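PDB 6TFS: ABC transporter substrate-binding protein from Rhizobium radiobacter, which probably serves as the solute-binding component of an ABC importer, and here holds an open-chain sugar linked through nitrogen to a glutamate. Local coordinates for residues N256-P261 against F415-V420; V330-V335 against S379-Y384. All blocks are in the same frame, centred on the assembly; numbering follows the deposited sequence.

Contact 1: N256-P261 against F415-V420; sequences NITKPP and FSHCNV. With SO4 (sulfate ion), chain I.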
loop_
_atom_site.group_PDB
_atom_site.type_symbol
_atom_site.label_atom_id
_atom_site.label_comp_id
_atom_site.label_asym_id
_atom_site.label_seq_id
_atom_site.Cartn_x
_atom_site.Cartn_y
_atom_site.Cartn_z
ATOM N N ASN A 256 5.497 -4.513 -19.477
ATOM C CA ASN A 256 6.614 -5.456 -19.531
ATOM C C ASN A 256 7.421 -5.134 -20.811
ATOM O O ASN A 256 6.966 -5.407 -21.932
ATOM C CB ASN A 256 6.141 -6.926 -19.495
ATOM C CG ASN A 256 7.258 -7.935 -19.334
ATOM O OD1 ASN A 256 8.416 -7.707 -19.703
ATOM N ND2 ASN A 256 6.941 -9.087 -18.771
ATOM N N ILE A 257 8.590 -4.494 -20.618
ATOM C CA ILE A 257 9.481 -4.022 -21.689
ATOM C C ILE A 257 10.190 -5.177 -22.445
ATOM O O ILE A 257 10.818 -4.915 -23.462
ATOM C CB ILE A 257 10.494 -2.934 -21.198
ATOM C CG1 ILE A 257 11.625 -3.548 -20.312
ATOM C CG2 ILE A 257 9.781 -1.740 -20.508
ATOM C CD1 ILE A 257 12.805 -2.591 -19.946
ATOM N N THR A 258 10.118 -6.423 -21.941
ATOM C CA THR A 258 10.765 -7.585 -22.575
ATOM C C THR A 258 9.827 -8.337 -23.533
ATOM O O THR A 258 10.282 -9.212 -24.268
ATOM C CB THR A 258 11.351 -8.552 -21.516
ATOM O OG1 THR A 258 10.293 -9.297 -20.904
ATOM C CG2 THR A 258 12.212 -7.845 -20.460
ATOM N N LYS A 259 8.524 -8.030 -23.501
ATOM C CA LYS A 259 7.551 -8.741 -24.327
ATOM C C LYS A 259 7.099 -7.983 -25.568
ATOM O O LYS A 259 6.573 -6.879 -25.422
ATOM C CB LYS A 259 6.324 -9.177 -23.496
ATOM C CG LYS A 259 6.612 -10.306 -22.523
ATOM C CD LYS A 259 5.427 -10.578 -21.629
ATOM C CE LYS A 259 5.611 -11.854 -20.843
ATOM N NZ LYS A 259 4.528 -12.027 -19.844
ATOM N N PRO A 260 7.205 -8.600 -26.783
ATOM C CA PRO A 260 6.675 -7.948 -27.997
ATOM C C PRO A 260 5.158 -7.747 -27.882
ATOM O O PRO A 260 4.499 -8.568 -27.240
ATOM C CB PRO A 260 7.028 -8.934 -29.124
ATOM C CG PRO A 260 8.105 -9.800 -28.561
ATOM C CD PRO A 260 7.774 -9.927 -27.104
ATOM N N PRO A 261 4.577 -6.648 -28.417
ATOM C CA PRO A 261 5.208 -5.581 -29.217
ATOM C C PRO A 261 5.880 -4.468 -28.397
ATOM O O PRO A 261 6.527 -3.589 -28.962
ATOM C CB PRO A 261 4.026 -5.054 -30.044
ATOM C CG PRO A 261 2.857 -5.166 -29.093
ATOM C CD PRO A 261 3.118 -6.426 -28.284
ATOM N N PHE A 415 6.753 -4.978 -12.402
ATOM C CA PHE A 415 6.001 -5.657 -13.460
ATOM C C PHE A 415 6.503 -5.287 -14.841
ATOM O O PHE A 415 6.309 -6.049 -15.790
ATOM C CB PHE A 415 4.489 -5.352 -13.329
ATOM C CG PHE A 415 3.903 -5.751 -11.996
ATOM C CD1 PHE A 415 3.722 -7.093 -11.670
ATOM C CD2 PHE A 415 3.495 -4.784 -11.078
ATOM C CE1 PHE A 415 3.220 -7.463 -10.417
ATOM C CE2 PHE A 415 2.957 -5.153 -9.839
ATOM C CZ PHE A 415 2.833 -6.489 -9.512
ATOM N N SER A 416 7.142 -4.114 -14.956
ATOM C CA SER A 416 7.668 -3.606 -16.213
ATOM C C SER A 416 9.000 -4.239 -16.605
ATOM O O SER A 416 9.376 -4.160 -17.775
ATOM C CB SER A 416 7.782 -2.079 -16.177
ATOM O OG SER A 416 8.778 -1.589 -15.299
ATOM N N HIS A 417 9.715 -4.862 -15.628
ATOM C CA HIS A 417 11.063 -5.436 -15.819
ATOM C C HIS A 417 12.067 -4.291 -16.117
ATOM O O HIS A 417 13.036 -4.459 -16.862
ATOM C CB HIS A 417 11.077 -6.571 -16.887
ATOM C CG HIS A 417 10.272 -7.765 -16.473
ATOM N ND1 HIS A 417 10.877 -8.974 -16.202
ATOM C CD2 HIS A 417 8.946 -7.876 -16.226
ATOM C CE1 HIS A 417 9.904 -9.791 -15.836
ATOM N NE2 HIS A 417 8.726 -9.168 -15.817
ATOM N N CYS A 418 11.812 -3.116 -15.500
ATOM C CA CYS A 418 12.647 -1.922 -15.595
ATOM C C CYS A 418 14.049 -2.255 -15.057
ATOM O O CYS A 418 14.174 -2.926 -14.023
ATOM C CB CYS A 418 12.019 -0.765 -14.821
ATOM S SG CYS A 418 12.889 0.814 -15.006
ATOM N N ASN A 419 15.083 -1.810 -15.773
ATOM C CA ASN A 419 16.478 -2.027 -15.368
ATOM C C ASN A 419 17.385 -0.817 -15.712
ATOM O O ASN A 419 18.608 -0.970 -15.758
ATOM C CB ASN A 419 17.007 -3.333 -16.017
ATOM C CG ASN A 419 17.126 -3.305 -17.529
ATOM O OD1 ASN A 419 16.650 -2.404 -18.220
ATOM N ND2 ASN A 419 17.768 -4.309 -18.083
ATOM N N VAL A 420 16.795 0.364 -15.953
ATOM C CA VAL A 420 17.519 1.569 -16.400
ATOM C C VAL A 420 17.988 2.537 -15.283
ATOM O O VAL A 420 18.758 3.454 -15.580
ATOM C CB VAL A 420 16.715 2.363 -17.478
ATOM C CG1 VAL A 420 16.525 1.545 -18.756
ATOM C CG2 VAL A 420 15.372 2.872 -16.931
HETATM S S SO4 I . 18.099 -7.672 -15.873
HETATM O O1 SO4 I . 17.903 -8.966 -16.527
HETATM O O2 SO4 I . 16.852 -6.909 -15.917
HETATM O O3 SO4 I . 19.146 -6.920 -16.570
HETATM O O4 SO4 I . 18.499 -7.894 -14.479
#

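Contact 2: V330-V335 against S379-Y384; sequences VTVTMV and SPIVLY. With N7T ((2~{S})-2-[[(3~{S},4~{R},5~{R})-3,4,5,6-tetrakis(oxidanyl)-2-oxidanylidene-hexyl]amino]pentanedioic acid), chain C; SO4 (sulfate ion), chain E.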
loop_
_atom_site.group_PDB
_atom_site.type_symbol
_atom_site.label_atom_id
_atom_site.label_comp_id
_atom_site.label_asym_id
_atom_site.label_seq_id
_atom_site.Cartn_x
_atom_site.Cartn_y
_atom_site.Cartn_z
ATOM N N VAL A 330 -2.611 -1.727 -32.749
ATOM C CA VAL A 330 -2.159 -2.834 -31.900
ATOM C C VAL A 330 -3.310 -3.287 -30.985
ATOM O O VAL A 330 -4.013 -2.446 -30.422
ATOM C CB VAL A 330 -0.924 -2.355 -31.051
ATOM C CG1 VAL A 330 -0.636 -3.268 -29.856
ATOM C CG2 VAL A 330 0.322 -2.217 -31.909
ATOM N N THR A 331 -3.455 -4.611 -30.798
ATOM C CA THR A 331 -4.392 -5.193 -29.837
ATOM C C THR A 331 -3.573 -5.727 -28.660
ATOM O O THR A 331 -2.561 -6.398 -28.866
ATOM C CB THR A 331 -5.337 -6.241 -30.466
ATOM O OG1 THR A 331 -6.111 -5.605 -31.478
ATOM C CG2 THR A 331 -6.300 -6.858 -29.432
ATOM N N VAL A 332 -3.986 -5.372 -27.433
ATOM C CA VAL A 332 -3.344 -5.801 -26.190
ATOM C C VAL A 332 -4.414 -6.375 -25.282
ATOM O O VAL A 332 -5.474 -5.764 -25.126
ATOM C CB VAL A 332 -2.594 -4.655 -25.427
ATOM C CG1 VAL A 332 -1.577 -5.238 -24.444
ATOM C CG2 VAL A 332 -1.928 -3.673 -26.373
ATOM N N THR A 333 -4.122 -7.515 -24.650
ATOM C CA THR A 333 -5.021 -8.143 -23.687
ATOM C C THR A 333 -4.423 -7.976 -22.309
ATOM O O THR A 333 -3.356 -8.509 -22.031
ATOM C CB THR A 333 -5.329 -9.612 -24.042
ATOM O OG1 THR A 333 -5.894 -9.659 -25.346
ATOM C CG2 THR A 333 -6.308 -10.250 -23.056
HETATM N N MSE A 334 -5.107 -7.235 -21.453
HETATM C CA MSE A 334 -4.637 -6.989 -20.096
HETATM C C MSE A 334 -5.499 -7.736 -19.068
HETATM O O MSE A 334 -6.729 -7.638 -19.095
HETATM C CB MSE A 334 -4.613 -5.464 -19.828
HETATM C CG MSE A 334 -4.149 -5.064 -18.432
HETATM SE SE MSE A 334 -3.968 -3.081 -18.238
HETATM C CE MSE A 334 -5.747 -2.724 -17.487
ATOM N N VAL A 335 -4.838 -8.465 -18.157
ATOM C CA VAL A 335 -5.492 -9.131 -17.023
ATOM C C VAL A 335 -5.791 -7.975 -16.046
ATOM O O VAL A 335 -4.871 -7.275 -15.615
ATOM C CB VAL A 335 -4.623 -10.257 -16.379
ATOM C CG1 VAL A 335 -5.428 -11.032 -15.329
ATOM C CG2 VAL A 335 -4.063 -11.206 -17.451
ATOM N N SER A 379 0.385 -10.945 -17.259
ATOM C CA SER A 379 -0.180 -9.811 -17.968
ATOM C C SER A 379 0.917 -8.975 -18.647
ATOM O O SER A 379 1.913 -8.641 -17.997
ATOM C CB SER A 379 -1.038 -8.957 -17.037
ATOM O OG SER A 379 -1.931 -8.145 -17.779
ATOM N N PRO A 380 0.762 -8.640 -19.954
ATOM C CA PRO A 380 1.797 -7.835 -20.638
ATOM C C PRO A 380 1.896 -6.403 -20.100
ATOM O O PRO A 380 2.951 -5.783 -20.187
ATOM C CB PRO A 380 1.361 -7.872 -22.112
ATOM C CG PRO A 380 -0.107 -8.073 -22.065
ATOM C CD PRO A 380 -0.354 -8.972 -20.868
ATOM N N ILE A 381 0.774 -5.882 -19.574
ATOM C CA ILE A 381 0.637 -4.566 -18.952
ATOM C C ILE A 381 -0.092 -4.789 -17.628
ATOM O O ILE A 381 -1.030 -5.585 -17.570
ATOM C CB ILE A 381 -0.086 -3.512 -19.859
ATOM C CG1 ILE A 381 0.674 -3.299 -21.192
ATOM C CG2 ILE A 381 -0.277 -2.162 -19.122
ATOM C CD1 ILE A 381 -0.143 -2.613 -22.282
ATOM N N VAL A 382 0.341 -4.078 -16.574
ATOM C CA VAL A 382 -0.259 -4.164 -15.247
ATOM C C VAL A 382 -0.714 -2.790 -14.794
ATOM O O VAL A 382 0.111 -1.884 -14.640
ATOM C CB VAL A 382 0.672 -4.842 -14.196
ATOM C CG1 VAL A 382 0.050 -4.819 -12.785
ATOM C CG2 VAL A 382 1.040 -6.265 -14.612
ATOM N N LEU A 383 -2.039 -2.643 -14.588
ATOM C CA LEU A 383 -2.617 -1.430 -14.039
ATOM C C LEU A 383 -2.608 -1.630 -12.507
ATOM O O LEU A 383 -3.442 -2.346 -11.963
ATOM C CB LEU A 383 -4.031 -1.167 -14.595
ATOM C CG LEU A 383 -4.768 0.043 -13.988
ATOM C CD1 LEU A 383 -4.033 1.332 -14.255
ATOM C CD2 LEU A 383 -6.205 0.111 -14.446
ATOM N N TYR A 384 -1.618 -1.040 -11.835
ATOM C CA TYR A 384 -1.390 -1.193 -10.395
ATOM C C TYR A 384 -1.518 0.137 -9.649
ATOM O O TYR A 384 -1.012 1.160 -10.108
ATOM C CB TYR A 384 0.022 -1.782 -10.160
ATOM C CG TYR A 384 0.161 -2.534 -8.851
ATOM C CD1 TYR A 384 -0.156 -3.885 -8.764
ATOM C CD2 TYR A 384 0.624 -1.895 -7.703
ATOM C CE1 TYR A 384 -0.019 -4.587 -7.563
ATOM C CE2 TYR A 384 0.765 -2.583 -6.498
ATOM C CZ TYR A 384 0.442 -3.932 -6.433
ATOM O OH TYR A 384 0.567 -4.637 -5.258
HETATM O OAN N7T C . -9.064 3.825 -9.014
HETATM C CAM N7T C . -7.995 2.969 -8.701
HETATM C CAL N7T C . -8.073 2.659 -7.221
HETATM O OAT N7T C . -9.168 1.805 -6.959
HETATM C CAK N7T C . -6.756 2.055 -6.705
HETATM O OAS N7T C . -5.727 3.030 -6.722
HETATM C CAJ N7T C . -6.892 1.491 -5.296
HETATM O OAR N7T C . -7.244 2.464 -4.357
HETATM C CAI N7T C . -5.610 0.910 -4.722
HETATM O OAQ N7T C . -4.499 1.447 -4.876
HETATM C CAH N7T C . -5.778 -0.341 -3.838
HETATM N N N7T C . -4.619 -0.571 -2.996
HETATM C CA N7T C . -3.730 -1.567 -3.570
HETATM C C N7T C . -4.400 -2.896 -3.829
HETATM O O N7T C . -5.138 -3.420 -2.980
HETATM C CB N7T C . -2.518 -1.711 -2.660
HETATM C CG N7T C . -1.389 -2.565 -3.306
HETATM C CD N7T C . -0.096 -2.594 -2.546
HETATM O OE1 N7T C . 0.870 -3.209 -3.049
HETATM O OE2 N7T C . 0.051 -2.021 -1.438
HETATM O OXT N7T C . -4.198 -3.473 -4.924
HETATM S S SO4 E . -2.070 -10.724 -26.672
HETATM O O1 SO4 E . -2.270 -12.107 -26.232
HETATM O O2 SO4 E . -3.354 -10.050 -26.777
HETATM O O3 SO4 E . -1.256 -10.001 -25.689
HETATM O O4 SO4 E . -1.411 -10.711 -27.980
HETATM O O HOH W 1 -3.832 -4.783 -14.794
#

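Contact 1: N256-P261 against F415-V420
Ile-257 N donates a nearly straight hydrogen bond, 3.0 Å long at 175°, to Ser-416 O, and this bond joins two loop segments where Asn-256 begins a type I turn and His-417 takes a left-handed helical conformation. Beside it, Asn-256 CA makes a CA-H...O contact to the same carbonyl oxygen. Asn-256 suits the start of the turn because its amide oxygen can reach forward: OD1 accepts from Thr-258 N, closing an Asx turn, and from Thr-258 OG1 at 2.7 Å, both donors coming from the same face of the amide. With CG anti to the backbone N (chi1 -171°), that amide meets the His-417 imidazole obliquely, its ND2 and OD1 each 3.5 Å from His-417 CD2 and the two planes only 8° apart. ND2 does not bond His-417 NE2, which is hydrogen-bonded to Asp-377 instead. Replacing Asn-256 by alanine removes OD1 and is likely to leave the Thr-258 amide and hydroxyl without their shared acceptor. Ile-257 lays its apolar branch along the carbonyl oxygens, with CG1 3.4 Å from Ser-416 O and CD1 3.6 Å from His-417 O, while Thr-258 CG2 meets His-417 CB. Farther along, Asn-419 ND2 makes a weak bond to a sulfate that Lys-408 also holds. The 256-261 loop leads from strand 240-255 toward helix 265-272. The other loop runs into helix 422-430, with Cys-418 touching Ile-448 of helix 434-451 and Cys-453, its partner in a magnesium site seen in a structure of this protein.

Contact 2: V330-V335 against S379-Y384
Met-334, deposited as selenomethionine, crosses from strand 330-337 to Ile-381 and Leu-383 of strand 381-386. Its strand opens a beta-alpha-beta crossover, in which helix 340-353 leads to the parallel strand 358-365. The axes of the short strand segments 330-335 and 381-384 come within 6.6 Å, their N-to-C directions 42° apart, and side chains bridge them. From CB the Met-334 chain runs out with CG anti to the backbone N (chi1 180°), which puts CG 3.3 Å from Ile-381 O. SE then lies 3.9 Å from Ile-381 CG2, and a bend at chi3 (94°) turns CE onto Leu-383 CB at 3.7 Å. A long, flexible apolar chain suits this place, since Leu-360, Leu-362 and Ala-346 of helix 340-353 also touch it. Val-332 CG1 packs on Ile-381 CD1 at 3.7 Å and on Pro-380 CG, an apolar patch of two branched side chains and a proline ring.

Ser-379 supplies a direct polar link: OG accepts from Val-335 N at 2.9 Å and donates to Ile-381 O at 2.7 Å, tying the strand to the turn entering its neighbour. Tyr-384 brings strand 381-386 to the ligand pocket, its OH donating to the ligand carboxylate oxygen OE1 and also bonding Arg-375. Nearer the crossing, one water donates to Val-335 O and accepts from Leu-383 N, each 2.8 Å from it.

In the fold
The contact centres lie about 12 Å apart on the same side of the chain's centre. Along the sequence the order is 256-261, 330-335, 379-384, 415-420, so contact 2 falls between the halves of contact 1. Strand 240-255, which ends at contact 1, pairs antiparallel with 381-386 in a mixed sheet; strand 330-337 pairs with 358-365 in a separate parallel sheet, so contact 2 joins the two. Just past the ends of the first pair, Asn-256 N probably donates to Pro-380 O (2.9 Å). Phe-415 links them again, its ring meeting Tyr-384, while Pro-261 rests on Val-330. Tyr-384 binds the ligand and the Phe-415 side chain is about 7 Å from it, so Phe-415 stands behind a ligand-binding residue.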